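Local coordinates for protein dioxygenase (Pseudomonas brassicacearum, PDB 5V2D) that probably cleaves the central double bond of lignostilbenes with molecular oxygen at a non-haem iron centre, as a member of the carotenoid cleavage oxygenase family, at residues 186-191 with 238-243; 200-205 with 212-217; 140-145 with 153-158; 248-253 with 280-285; 304-309 with 383-388. All coordinates share one frame; numbering follows the deposited sequence.

How the contacts relate
Along the chain, contact 3 comes first: it closes the tight hairpin of strands 143-147 and 150-154. Contact 1 then opens at 186-191 and closes a larger loop at 238-243, bringing two iron ligands together. Contact 2, the hairpin of strands 198-203 and 212-218, is nested inside that loop. Contact 4 follows in series and pairs strands 247-252 and 276-283 of the sheet that strand 242-243 begins. Contact 5 closes last, joining the sheet of 301-311 to that of 387-392 and adding His-304 to the metal site. No loops cross. Contact 1 touches the other four, whereas contacts 3 and 5, with nearest atoms about 7 Å apart, do not meet.

Contact 1 (186-191 with 238-243). With FE (Fe (III) ion), chain E.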
# COMPACT_ATOMS: atom_id res chain seq x y z
N THR A 186 4.36 -0.81 10.88
CA THR A 186 3.73 -1.19 9.60
C THR A 186 3.37 -0.00 8.76
O THR A 186 3.07 1.09 9.30
CB THR A 186 2.45 -2.03 9.87
OG1 THR A 186 1.94 -2.55 8.67
CG2 THR A 186 1.41 -1.26 10.57
N ALA A 187 3.29 -0.21 7.45
CA ALA A 187 2.64 0.77 6.57
C ALA A 187 1.16 0.40 6.35
O ALA A 187 0.50 1.07 5.59
CB ALA A 187 3.38 0.83 5.25
N HIS A 188 0.63 -0.63 7.01
CA HIS A 188 -0.78 -0.96 6.89
C HIS A 188 -1.55 -0.94 8.22
O HIS A 188 -2.22 -1.90 8.54
CB HIS A 188 -0.96 -2.28 6.17
CG HIS A 188 -0.86 -2.10 4.70
ND1 HIS A 188 -1.84 -1.43 4.02
CD2 HIS A 188 0.08 -2.44 3.78
CE1 HIS A 188 -1.49 -1.34 2.73
NE2 HIS A 188 -0.35 -1.98 2.56
N PRO A 189 -1.45 0.16 8.97
CA PRO A 189 -2.28 0.29 10.13
C PRO A 189 -3.72 0.46 9.71
O PRO A 189 -3.98 0.83 8.52
CB PRO A 189 -1.76 1.58 10.77
CG PRO A 189 -1.36 2.45 9.63
CD PRO A 189 -0.76 1.43 8.64
N LYS A 190 -4.64 0.18 10.62
CA LYS A 190 -6.08 0.38 10.36
C LYS A 190 -6.63 1.33 11.41
O LYS A 190 -6.15 1.35 12.54
CB LYS A 190 -6.82 -0.92 10.55
CG LYS A 190 -6.30 -2.20 9.95
CD LYS A 190 -6.33 -2.14 8.49
CE LYS A 190 -5.75 -3.45 7.96
NZ LYS A 190 -5.18 -3.21 6.63
N LEU A 191 -7.66 2.06 11.06
CA LEU A 191 -8.49 2.83 12.06
C LEU A 191 -9.74 2.07 12.42
O LEU A 191 -10.56 1.64 11.57
CB LEU A 191 -8.96 4.14 11.47
CG LEU A 191 -7.86 5.12 11.16
CD1 LEU A 191 -8.56 6.33 10.45
CD2 LEU A 191 -7.07 5.50 12.45
N VAL A 238 5.64 -9.41 6.70
CA VAL A 238 4.24 -9.23 7.08
C VAL A 238 3.86 -7.83 6.58
O VAL A 238 4.07 -6.78 7.30
CB VAL A 238 4.00 -9.35 8.57
CG1 VAL A 238 2.50 -9.35 8.86
CG2 VAL A 238 4.56 -10.66 9.10
N HIS A 239 3.30 -7.81 5.37
CA HIS A 239 3.06 -6.51 4.72
C HIS A 239 1.79 -5.84 5.29
O HIS A 239 1.79 -4.65 5.63
CB HIS A 239 3.06 -6.63 3.18
CG HIS A 239 2.81 -5.32 2.49
ND1 HIS A 239 3.67 -4.25 2.61
CD2 HIS A 239 1.73 -4.87 1.80
CE1 HIS A 239 3.19 -3.23 1.93
NE2 HIS A 239 2.01 -3.57 1.46
N ASP A 240 0.69 -6.60 5.27
CA ASP A 240 -0.62 -6.11 5.69
C ASP A 240 -1.07 -7.02 6.81
O ASP A 240 -0.44 -8.02 7.10
CB ASP A 240 -1.55 -6.13 4.46
CG ASP A 240 -2.76 -5.18 4.58
OD1 ASP A 240 -3.09 -4.73 5.72
OD2 ASP A 240 -3.43 -4.95 3.51
N PHE A 241 -2.15 -6.67 7.48
CA PHE A 241 -2.71 -7.53 8.53
C PHE A 241 -4.21 -7.33 8.57
O PHE A 241 -4.74 -6.66 7.75
CB PHE A 241 -2.00 -7.32 9.89
CG PHE A 241 -2.51 -6.18 10.71
CD1 PHE A 241 -2.62 -4.93 10.21
CD2 PHE A 241 -2.85 -6.38 12.04
CE1 PHE A 241 -3.01 -3.85 11.02
CE2 PHE A 241 -3.29 -5.32 12.86
CZ PHE A 241 -3.38 -4.07 12.34
N ALA A 242 -4.86 -8.04 9.47
CA ALA A 242 -6.31 -7.95 9.60
C ALA A 242 -6.62 -7.76 11.08
O ALA A 242 -6.02 -8.41 11.95
CB ALA A 242 -6.94 -9.20 9.11
N ALA A 243 -7.51 -6.83 11.35
CA ALA A 243 -7.95 -6.58 12.71
C ALA A 243 -9.47 -6.69 12.74
O ALA A 243 -10.15 -6.25 11.79
CB ALA A 243 -7.47 -5.23 13.22
FE FE E . 0.59 -2.28 0.68
O HOH W 1 4.26 -4.20 8.06
O HOH W 2 3.51 -2.70 5.78
O HOH W 3 1.86 -2.05 -0.93
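Asp-240 OD1 is gripped from two sides: Lys-190 NZ reaches its syn lone pair at 2.7 Å in a salt bridge, and the backbone N of Phe-241 donates to OD1 on the anti side at 2.8 Å, well out of the carboxylate plane. The lysine arrives because its chain bends at chi2 (-66°), which lays the aliphatic part past the Phe-241 ring before the ammonium turns to the acid. The same carboxylate lies over one face of the His-188 imidazole, the planes 21° apart and Asp-240 CG 3.6 Å from His-188 CG, while OD2 accepts from the backbone N of Thr-305. An asparagine in place of Asp-240 would probably leave the Lys-190 ammonium without its charged mate and, with an NH2 replacing one oxygen, deprive either Phe-241 N or Thr-305 N of its acceptor. The carbonyl O of His-188 lies in the plane of the Phe-241 ring, 3.3 Å from Phe-241 CE1. The His-188 edge meets the face of His-239 in an offset edge-to-face pair, planes at 79°, and both NE2 atoms bind the iron at 2.1 Å. Glu-156 holds His-239 ND1 from behind. A water spans Ala-187 N and His-239 O, and Thr-186 OG1 takes the His-188 N-H in an ST turn. With His-304 and His-495, His-188 and His-239 complete the four-histidine iron site at the axis of the seven-bladed propeller characteristic of carotenoid cleavage oxygenases.

Contact 2 (200-205 with 212-217)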
# COMPACT_ATOMS: atom_id res chain seq x y z
N ALA A 200 -2.09 -1.30 14.75
CA ALA A 200 -0.88 -1.38 14.01
C ALA A 200 -0.03 -2.57 14.49
O ALA A 200 -0.44 -3.31 15.37
CB ALA A 200 -0.12 -0.06 14.17
N PHE A 201 1.11 -2.76 13.86
CA PHE A 201 1.97 -3.89 14.21
C PHE A 201 3.37 -3.62 13.70
O PHE A 201 3.59 -2.64 12.95
CB PHE A 201 1.41 -5.20 13.70
CG PHE A 201 1.53 -5.38 12.22
CD1 PHE A 201 2.68 -6.04 11.65
CD2 PHE A 201 0.57 -4.90 11.36
CE1 PHE A 201 2.81 -6.14 10.29
CE2 PHE A 201 0.71 -5.04 9.97
CZ PHE A 201 1.81 -5.66 9.43
N SER A 202 4.31 -4.48 14.07
CA SER A 202 5.71 -4.41 13.57
C SER A 202 6.24 -5.84 13.34
O SER A 202 5.92 -6.75 14.13
CB SER A 202 6.56 -3.72 14.62
OG SER A 202 7.95 -3.95 14.37
N TYR A 203 6.94 -6.08 12.22
CA TYR A 203 7.71 -7.30 12.03
C TYR A 203 9.20 -6.90 11.91
O TYR A 203 9.52 -5.71 11.73
CB TYR A 203 7.22 -8.19 10.88
CG TYR A 203 7.58 -7.68 9.51
CD1 TYR A 203 6.78 -6.71 8.88
CD2 TYR A 203 8.68 -8.15 8.86
CE1 TYR A 203 7.07 -6.23 7.64
CE2 TYR A 203 9.04 -7.68 7.59
CZ TYR A 203 8.25 -6.73 6.97
OH TYR A 203 8.60 -6.30 5.69
N GLU A 204 10.09 -7.88 12.01
CA GLU A 204 11.50 -7.62 12.26
C GLU A 204 11.66 -6.59 13.36
O GLU A 204 12.43 -5.60 13.29
CB GLU A 204 12.22 -7.20 10.97
CG GLU A 204 12.37 -8.39 9.97
CD GLU A 204 13.18 -7.98 8.75
OE1 GLU A 204 14.41 -7.72 8.85
OE2 GLU A 204 12.56 -7.91 7.65
N ALA A 205 10.90 -6.80 14.41
CA ALA A 205 10.63 -5.75 15.39
C ALA A 205 11.82 -5.46 16.30
O ALA A 205 11.80 -4.43 17.01
CB ALA A 205 9.44 -6.10 16.20
N ASP A 212 10.74 -11.39 15.79
CA ASP A 212 9.80 -10.75 16.68
C ASP A 212 8.68 -10.04 15.89
O ASP A 212 8.95 -9.35 14.88
CB ASP A 212 10.51 -9.72 17.52
CG ASP A 212 11.65 -10.36 18.34
OD1 ASP A 212 12.75 -10.51 17.76
OD2 ASP A 212 11.39 -10.85 19.48
N LEU A 213 7.46 -10.20 16.41
CA LEU A 213 6.24 -9.59 15.89
C LEU A 213 5.59 -8.89 17.03
O LEU A 213 5.60 -9.39 18.16
CB LEU A 213 5.30 -10.67 15.42
CG LEU A 213 5.80 -11.50 14.25
CD1 LEU A 213 4.74 -12.49 13.82
CD2 LEU A 213 6.08 -10.64 13.04
N VAL A 214 4.98 -7.74 16.80
CA VAL A 214 4.27 -7.03 17.87
C VAL A 214 2.99 -6.45 17.35
O VAL A 214 3.04 -5.81 16.27
CB VAL A 214 5.02 -5.76 18.36
CG1 VAL A 214 4.55 -5.33 19.73
CG2 VAL A 214 6.47 -5.81 18.16
N TYR A 215 1.89 -6.60 18.09
CA TYR A 215 0.65 -5.84 17.84
C TYR A 215 0.61 -4.60 18.74
O TYR A 215 1.00 -4.69 19.91
CB TYR A 215 -0.59 -6.72 18.12
CG TYR A 215 -1.86 -5.96 18.03
CD1 TYR A 215 -2.25 -5.41 16.84
CD2 TYR A 215 -2.66 -5.75 19.13
CE1 TYR A 215 -3.39 -4.68 16.73
CE2 TYR A 215 -3.83 -5.05 19.04
CZ TYR A 215 -4.20 -4.50 17.83
OH TYR A 215 -5.32 -3.73 17.71
N PHE A 216 0.19 -3.47 18.21
CA PHE A 216 -0.01 -2.23 18.92
C PHE A 216 -1.42 -1.69 18.74
O PHE A 216 -1.92 -1.65 17.60
CB PHE A 216 0.89 -1.11 18.38
CG PHE A 216 2.32 -1.38 18.49
CD1 PHE A 216 3.12 -1.51 17.33
CD2 PHE A 216 2.91 -1.44 19.73
CE1 PHE A 216 4.49 -1.68 17.44
CE2 PHE A 216 4.31 -1.65 19.85
CZ PHE A 216 5.08 -1.78 18.68
N GLU A 217 -2.01 -1.16 19.83
CA GLU A 217 -3.26 -0.48 19.76
C GLU A 217 -3.15 0.86 20.44
O GLU A 217 -2.85 0.92 21.65
CB GLU A 217 -4.37 -1.34 20.34
CG GLU A 217 -5.74 -0.68 20.16
CD GLU A 217 -6.92 -1.67 20.06
OE1 GLU A 217 -8.02 -1.10 20.10
OE2 GLU A 217 -6.77 -2.93 19.87
O HOH W 4 9.70 -10.79 12.42
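Tyr-215 extends its CG anti to the backbone N (chi1 174°), which carries the ring back beside strand 198-203 until CD1 lies 3.1 Å from the carbonyl O of Ala-200. Phe-201 does the reverse: its CG stands between the backbone N and the carbonyl carbon (chi1 73°), and its ring leads away from the paired strand, leaving CB to touch Val-214 O. Leu-213 CD2 packs on Tyr-203 CB at 3.5 Å. These four line one face of an antiparallel pair. On the other, Phe-216 brings CE1 to 4.0 Å from Ser-202 CB, with Val-214 CG1 over one face of its ring, and Val-214 CG2 packs 3.6 Å from Ala-205 CB; alanine and serine suit positions over which larger groups must fold. The hydrogen-bonded pairs Ala-200 with Phe-216 and Ser-202 with Val-214 join the backbones, and Asp-212 O takes the Ala-205 N-H. Tyr-215 OH donates at 2.7 Å to Glu-217 OE2, near the plane of its own ring but from above the carboxylate plane. A leucine here has no hydroxyl for Glu-217 OE2, and would probably leave that carboxylate to Arg-284 and Asn-197 and uncover part of the Ala-200 carbonyl. The hairpin forms the middle of a four-stranded sheet: strand 190-191 flanks 198-203, strand 224-231 flanks 212-218, and the Phe-201 ring meets Phe-241, in the loop before strand 242-243, and Phe-250 of strand 247-252.

Contact 3 (140-145 with 153-158); sequences ANTSVI and ALKEDA
Leu-154 O accepts from two successive backbone amides, Thr-142 N at 3.0 Å and Ser-143 N at 3.2 Å, the double grip of a classic beta bulge. The return bond runs from Leu-154 N to Ser-143 O at 2.8 Å, and Leu-154 CD1 packs against Ile-145 CG2. Before the bulge, Asn-141 CG stands between its backbone N and carbonyl carbon (chi1 75°). Its OD1 receives the Thr-142 hydroxyl at 2.9 Å, the donor tilted from the carbonyl plane, and a weak bond from Lys-155 NZ at 3.3 Å. Asparagine suits the place, accepting at OD1 while ND2 donates to Phe-81 O and Gly-83 O; the lysine also bonds Phe-81 O. With its proton directed to Asn-141 OD1, Thr-142 OG1 accepts from a water; that water also takes the Glu-156 N-H and donates to Glu-156 OE1, which accepts in turn from His-239 ND1, an iron ligand. Ser-143 OG bonds Ala-187 O, and Glu-156 OE2 bonds Tyr-203 OH. The carbonyl O of Ala-140, buried against Ala-153 CB, lacks a polar partner. Such pairing implies that fixed amides, hydroxyls and water pay for the buried lysine and glutamate, and probably restrict how Glu-156 turns behind His-239.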
# COMPACT_ATOMS: atom_id res chain seq x y z
N ALA A 140 9.59 6.46 3.74
CA ALA A 140 8.25 6.85 4.18
C ALA A 140 7.30 6.91 2.98
O ALA A 140 6.58 7.88 2.86
CB ALA A 140 8.32 8.18 4.90
N ASN A 141 7.34 5.88 2.12
CA ASN A 141 6.76 5.93 0.78
C ASN A 141 5.54 5.08 0.48
O ASN A 141 5.15 5.01 -0.69
CB ASN A 141 7.86 5.66 -0.23
CG ASN A 141 8.27 4.23 -0.31
OD1 ASN A 141 7.87 3.43 0.51
ND2 ASN A 141 9.08 3.90 -1.33
N THR A 142 4.98 4.40 1.50
CA THR A 142 4.04 3.32 1.23
C THR A 142 2.61 3.64 1.54
O THR A 142 1.70 3.34 0.71
CB THR A 142 4.50 2.02 1.92
OG1 THR A 142 5.78 1.67 1.38
CG2 THR A 142 3.58 0.87 1.65
N SER A 143 2.34 4.25 2.70
CA SER A 143 0.98 4.66 3.02
C SER A 143 0.95 5.95 3.75
O SER A 143 1.94 6.43 4.28
CB SER A 143 0.29 3.64 3.98
OG SER A 143 0.19 2.36 3.39
N VAL A 144 -0.26 6.51 3.85
CA VAL A 144 -0.52 7.69 4.64
C VAL A 144 -1.78 7.47 5.44
O VAL A 144 -2.71 6.81 4.97
CB VAL A 144 -0.60 8.98 3.78
CG1 VAL A 144 0.77 9.44 3.33
CG2 VAL A 144 -1.48 8.77 2.54
N ILE A 145 -1.82 7.98 6.66
CA ILE A 145 -3.04 7.91 7.48
C ILE A 145 -3.07 9.06 8.45
O ILE A 145 -2.04 9.43 8.98
CB ILE A 145 -3.13 6.56 8.22
CG1 ILE A 145 -4.53 6.26 8.61
CG2 ILE A 145 -2.22 6.50 9.47
CD1 ILE A 145 -4.73 4.88 9.16
N ALA A 153 3.13 9.38 7.32
CA ALA A 153 3.67 8.76 6.11
C ALA A 153 4.50 7.58 6.57
O ALA A 153 5.43 7.70 7.40
CB ALA A 153 4.55 9.72 5.32
N LEU A 154 4.12 6.40 6.10
CA LEU A 154 4.58 5.15 6.68
C LEU A 154 5.36 4.29 5.67
O LEU A 154 5.02 4.21 4.48
CB LEU A 154 3.42 4.36 7.17
CG LEU A 154 2.50 5.09 8.15
CD1 LEU A 154 1.07 5.11 7.57
CD2 LEU A 154 2.50 4.35 9.47
N LYS A 155 6.32 3.56 6.22
CA LYS A 155 6.96 2.52 5.51
C LYS A 155 7.50 1.51 6.53
O LYS A 155 8.04 1.88 7.51
CB LYS A 155 8.05 3.18 4.78
CG LYS A 155 9.15 2.42 4.28
CD LYS A 155 8.91 1.69 3.17
CE LYS A 155 10.23 1.62 2.37
NZ LYS A 155 9.75 0.80 1.19
N GLU A 156 7.34 0.25 6.21
CA GLU A 156 7.41 -0.84 7.18
C GLU A 156 8.80 -1.17 7.69
O GLU A 156 8.95 -2.08 8.52
CB GLU A 156 6.76 -2.11 6.62
CG GLU A 156 7.56 -2.77 5.46
CD GLU A 156 6.65 -3.68 4.62
OE1 GLU A 156 5.59 -3.19 4.15
OE2 GLU A 156 6.99 -4.88 4.41
N ASP A 157 9.81 -0.46 7.24
CA ASP A 157 11.21 -0.64 7.71
C ASP A 157 11.58 0.31 8.82
O ASP A 157 12.70 0.30 9.27
CB ASP A 157 12.23 -0.50 6.57
CG ASP A 157 12.25 0.86 5.93
OD1 ASP A 157 11.32 1.69 6.18
OD2 ASP A 157 13.22 1.11 5.10
N ALA A 158 10.65 1.18 9.26
CA ALA A 158 10.99 2.20 10.24
C ALA A 158 9.73 2.79 10.85
O ALA A 158 8.61 2.46 10.42
CB ALA A 158 11.83 3.28 9.58
O HOH W 5 6.23 -0.53 3.62

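Contact 4 (248-253 with 280-285); sequences VVFPLI and AVVPRN
Val-248 and Phe-250 pair with Val-282 and Ala-280 as the two inner strands of a four-stranded antiparallel sheet, one blade of the beta-propeller; the local strand axes run at 164°. Each hydrogen-bonded pair makes two bonds. In the first, Val-248 N reaches Val-282 O at 2.9 Å, and Val-248 O accepts from Val-282 N in return. In the second, Phe-250 N meets Ala-280 O at 2.9 Å, in the carbonyl plane. Between them the non-hydrogen-bonded pair is supported by a CA-H...O contact from Val-249 CA to Ala-280 O, 3.2 Å. Valine suits the strand because its beta-branch favours the extended backbone and fills the face: Val-249 and Val-281 run abreast, with their CG2 methyls 4.1 Å apart. On the opposite face the small Ala-280 CB sits 4.1 Å from Phe-250 CB, and the ring of Phe-250 has Ala-280 O at its edge, while its CE1 approaches Val-282 CG1. A second shell surrounds that ring: Phe-230 meets it edge-to-face, and Tyr-215 touches both Phe-250 and Val-248. Just past the strand Arg-284 crosses Val-248 at about a right angle, Arg-284 CG 4.1 Å from Val-248 CG2, and CG anti to its backbone N (chi1 -164°) starts the chain toward Glu-217 of the neighbouring sheet. Its guanidinium NH1 then makes salt bridges to Glu-217 OE1 and Asp-192 OD2, while NH2 donates to Thr-244 O.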
# COMPACT_ATOMS: atom_id res chain seq x y z
N VAL A 248 -6.67 -10.26 15.91
CA VAL A 248 -5.71 -9.72 14.97
C VAL A 248 -5.10 -10.92 14.24
O VAL A 248 -4.86 -11.94 14.86
CB VAL A 248 -4.66 -8.96 15.76
CG1 VAL A 248 -3.51 -8.54 14.90
CG2 VAL A 248 -5.30 -7.72 16.35
N VAL A 249 -4.86 -10.81 12.93
CA VAL A 249 -4.26 -11.85 12.12
C VAL A 249 -3.05 -11.28 11.38
O VAL A 249 -3.18 -10.24 10.70
CB VAL A 249 -5.25 -12.39 11.09
CG1 VAL A 249 -4.62 -13.51 10.26
CG2 VAL A 249 -6.50 -12.89 11.81
N PHE A 250 -1.91 -11.94 11.52
CA PHE A 250 -0.65 -11.57 10.83
C PHE A 250 -0.41 -12.61 9.71
O PHE A 250 -0.12 -13.76 9.99
CB PHE A 250 0.51 -11.70 11.76
CG PHE A 250 0.54 -10.70 12.87
CD1 PHE A 250 -0.38 -10.75 13.91
CD2 PHE A 250 1.65 -9.84 12.99
CE1 PHE A 250 -0.34 -9.82 14.96
CE2 PHE A 250 1.75 -8.90 14.07
CZ PHE A 250 0.74 -8.91 15.06
N PRO A 251 -0.49 -12.20 8.46
CA PRO A 251 -0.16 -13.13 7.35
C PRO A 251 1.33 -13.05 7.07
O PRO A 251 1.86 -12.03 6.60
CB PRO A 251 -1.01 -12.61 6.17
CG PRO A 251 -1.81 -11.45 6.76
CD PRO A 251 -1.12 -10.98 7.97
N LEU A 252 2.06 -14.12 7.31
CA LEU A 252 3.47 -14.20 6.98
C LEU A 252 3.62 -14.73 5.57
O LEU A 252 3.32 -15.90 5.28
CB LEU A 252 4.24 -15.16 7.93
CG LEU A 252 4.69 -14.47 9.20
CD1 LEU A 252 3.47 -14.12 10.01
CD2 LEU A 252 5.62 -15.33 9.99
N ILE A 253 4.06 -13.86 4.69
CA ILE A 253 4.31 -14.17 3.29
C ILE A 253 5.63 -14.99 3.22
O ILE A 253 6.56 -14.70 3.99
CB ILE A 253 4.46 -12.85 2.53
CG1 ILE A 253 3.13 -12.07 2.56
CG2 ILE A 253 4.88 -13.08 1.08
CD1 ILE A 253 3.29 -10.58 2.20
N ALA A 280 -0.62 -15.96 12.03
CA ALA A 280 -0.76 -15.89 13.47
C ALA A 280 -2.07 -15.20 13.82
O ALA A 280 -2.36 -14.13 13.32
CB ALA A 280 0.38 -15.12 14.06
N VAL A 281 -2.88 -15.80 14.68
CA VAL A 281 -4.17 -15.25 15.06
C VAL A 281 -4.16 -15.11 16.56
O VAL A 281 -3.79 -16.05 17.27
CB VAL A 281 -5.31 -16.20 14.67
CG1 VAL A 281 -6.63 -15.65 15.14
CG2 VAL A 281 -5.33 -16.52 13.20
N VAL A 282 -4.39 -13.91 17.05
CA VAL A 282 -4.31 -13.66 18.45
C VAL A 282 -5.44 -12.76 18.92
O VAL A 282 -5.83 -11.85 18.19
CB VAL A 282 -2.93 -13.06 18.78
CG1 VAL A 282 -2.67 -11.70 18.15
CG2 VAL A 282 -2.77 -12.98 20.28
N PRO A 283 -5.94 -12.97 20.13
CA PRO A 283 -6.94 -12.00 20.61
C PRO A 283 -6.39 -10.62 20.72
O PRO A 283 -5.24 -10.41 21.15
CB PRO A 283 -7.38 -12.52 22.03
CG PRO A 283 -6.99 -13.96 22.03
CD PRO A 283 -5.83 -14.12 21.05
N ARG A 284 -7.24 -9.67 20.36
CA ARG A 284 -6.88 -8.30 20.28
C ARG A 284 -6.46 -7.71 21.62
O ARG A 284 -5.61 -6.81 21.70
CB ARG A 284 -8.07 -7.57 19.73
CG ARG A 284 -7.73 -6.21 19.23
CD ARG A 284 -8.82 -5.70 18.26
NE ARG A 284 -8.96 -4.26 18.49
CZ ARG A 284 -9.88 -3.50 17.98
NH1 ARG A 284 -9.91 -2.23 18.31
NH2 ARG A 284 -10.81 -4.00 17.16
N ASN A 285 -7.02 -8.24 22.69
CA ASN A 285 -6.65 -7.81 24.05
C ASN A 285 -5.87 -8.91 24.78
O ASN A 285 -5.79 -8.90 26.02
CB ASN A 285 -7.96 -7.45 24.83
CG ASN A 285 -8.87 -8.67 25.07
OD1 ASN A 285 -8.71 -9.77 24.48
ND2 ASN A 285 -9.81 -8.47 25.97

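Contact 5 (304-309 with 383-388); sequences HTLNAF and RQYAHG. With FE (Fe (III) ion), chain E.
Asn-307 lies across one face of the Tyr-385 ring, its CB 3.6 Å from the ring centroid in a CH-pi contact and its ND2 3.3 Å from Tyr-385 CG. The amide stands steeply on the ring, planes 77° apart, and the asparagine and tyrosine side chains extend antiparallel to one another. Tyr-385 can offer that face because its CG sits between the backbone N and the carbonyl carbon (chi1 84°), swinging the ring back over the other segment. An asparagine suits the site: besides setting its CB methylene on the ring, it sends ND2 to Tyr-380 O and OD1 to Gly-382 N. Phe-309 has its CG in the corresponding position, which lays its ring under Gln-384. Phe-309 CB itself lies 3.4 Å from Arg-383 C. Over the phenyl face the glutamine amide is stacked, planes 20° apart, with Gln-384 OE1 3.5 Å from Phe-309 CZ. This glutamine, bent at chi2, is held flat by OE1 accepting from Tyr-385 N at 2.9 Å. Here the strand nearest the axis in one propeller blade, 301-311, meets the loop that leads into strand 387-392 of another. Three residues before Asn-307, His-304 NE2 binds the iron at 2.1 Å, its ND1 held by Glu-372. Leu-306 leans its CD2 methyl on the Tyr-385 hydroxyl, 3.3 Å from OH, which bonds Asp-318 OD1. The other methyl, Leu-306 CD1, rests 3.9 Å from Gly-388 CA, where a side chain would probably crowd the leucine.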
# COMPACT_ATOMS: atom_id res chain seq x y z
N HIS A 304 -3.19 -7.76 -0.18
CA HIS A 304 -3.73 -6.79 0.76
C HIS A 304 -5.08 -7.22 1.33
O HIS A 304 -5.91 -7.75 0.63
CB HIS A 304 -3.91 -5.45 0.04
CG HIS A 304 -2.62 -4.80 -0.22
ND1 HIS A 304 -2.06 -4.70 -1.47
CD2 HIS A 304 -1.82 -4.10 0.62
CE1 HIS A 304 -0.90 -4.05 -1.35
NE2 HIS A 304 -0.74 -3.69 -0.10
N THR A 305 -5.29 -6.91 2.59
CA THR A 305 -6.58 -7.13 3.23
C THR A 305 -7.68 -6.28 2.67
O THR A 305 -7.60 -5.04 2.72
CB THR A 305 -6.42 -6.86 4.73
OG1 THR A 305 -5.37 -7.68 5.24
CG2 THR A 305 -7.70 -7.13 5.52
N LEU A 306 -8.74 -6.90 2.17
CA LEU A 306 -9.96 -6.14 1.83
C LEU A 306 -10.66 -5.78 3.14
O LEU A 306 -10.84 -4.62 3.48
CB LEU A 306 -10.85 -6.90 0.89
CG LEU A 306 -12.25 -6.32 0.73
CD1 LEU A 306 -12.27 -4.86 0.26
CD2 LEU A 306 -13.02 -7.22 -0.27
N ASN A 307 -10.99 -6.78 3.92
CA ASN A 307 -11.60 -6.60 5.22
C ASN A 307 -11.54 -7.93 5.95
O ASN A 307 -11.20 -8.95 5.39
CB ASN A 307 -13.04 -6.02 5.15
CG ASN A 307 -13.48 -5.43 6.46
OD1 ASN A 307 -12.67 -5.03 7.32
ND2 ASN A 307 -14.81 -5.34 6.62
N ALA A 308 -11.88 -7.92 7.23
CA ALA A 308 -11.92 -9.10 8.09
C ALA A 308 -12.94 -8.89 9.17
O ALA A 308 -13.25 -7.77 9.53
CB ALA A 308 -10.53 -9.32 8.72
N PHE A 309 -13.48 -9.98 9.68
CA PHE A 309 -14.36 -9.90 10.82
C PHE A 309 -14.34 -11.25 11.52
O PHE A 309 -13.81 -12.24 10.99
CB PHE A 309 -15.77 -9.48 10.37
CG PHE A 309 -16.42 -10.44 9.47
CD1 PHE A 309 -17.24 -11.47 9.98
CD2 PHE A 309 -16.18 -10.39 8.10
CE1 PHE A 309 -17.85 -12.38 9.12
CE2 PHE A 309 -16.75 -11.34 7.24
CZ PHE A 309 -17.58 -12.34 7.77
N ARG A 383 -15.56 -5.42 10.75
CA ARG A 383 -16.94 -5.86 11.08
C ARG A 383 -17.49 -6.60 9.87
O ARG A 383 -17.02 -6.47 8.71
CB ARG A 383 -17.92 -4.70 11.34
CG ARG A 383 -17.48 -3.45 12.05
CD ARG A 383 -17.24 -3.62 13.58
NE ARG A 383 -15.80 -3.44 13.94
CZ ARG A 383 -15.30 -2.81 15.01
NH1 ARG A 383 -16.10 -2.24 15.90
NH2 ARG A 383 -13.98 -2.77 15.21
N GLN A 384 -18.60 -7.26 10.11
CA GLN A 384 -19.33 -7.93 9.05
C GLN A 384 -19.66 -6.88 7.98
O GLN A 384 -20.02 -5.72 8.26
CB GLN A 384 -20.66 -8.54 9.62
CG GLN A 384 -21.09 -9.99 9.36
CD GLN A 384 -20.83 -10.58 7.96
OE1 GLN A 384 -20.14 -10.05 7.04
NE2 GLN A 384 -21.23 -11.83 7.89
N TYR A 385 -19.55 -7.26 6.74
CA TYR A 385 -19.61 -6.32 5.65
C TYR A 385 -20.00 -7.08 4.42
O TYR A 385 -19.89 -8.29 4.40
CB TYR A 385 -18.24 -5.61 5.46
CG TYR A 385 -17.24 -6.37 4.66
CD1 TYR A 385 -16.78 -5.87 3.47
CD2 TYR A 385 -16.72 -7.61 5.10
CE1 TYR A 385 -15.84 -6.57 2.70
CE2 TYR A 385 -15.81 -8.33 4.35
CZ TYR A 385 -15.37 -7.80 3.16
OH TYR A 385 -14.51 -8.46 2.35
N ALA A 386 -20.41 -6.35 3.38
CA ALA A 386 -20.89 -6.96 2.15
C ALA A 386 -20.42 -6.36 0.83
O ALA A 386 -20.92 -6.76 -0.23
CB ALA A 386 -22.44 -6.99 2.15
N HIS A 387 -19.52 -5.37 0.91
CA HIS A 387 -19.07 -4.67 -0.29
C HIS A 387 -17.57 -4.40 -0.30
O HIS A 387 -17.01 -4.14 0.72
CB HIS A 387 -19.78 -3.32 -0.34
CG HIS A 387 -21.27 -3.43 -0.42
ND1 HIS A 387 -21.92 -3.48 -1.64
CD2 HIS A 387 -22.22 -3.52 0.55
CE1 HIS A 387 -23.21 -3.72 -1.41
NE2 HIS A 387 -23.43 -3.66 -0.09
N GLY A 388 -16.97 -4.44 -1.47
CA GLY A 388 -15.55 -4.01 -1.64
C GLY A 388 -15.34 -3.38 -3.00
O GLY A 388 -16.13 -3.63 -3.93
FE FE E . 0.59 -2.28 0.68
O HOH W 3 1.86 -2.05 -0.93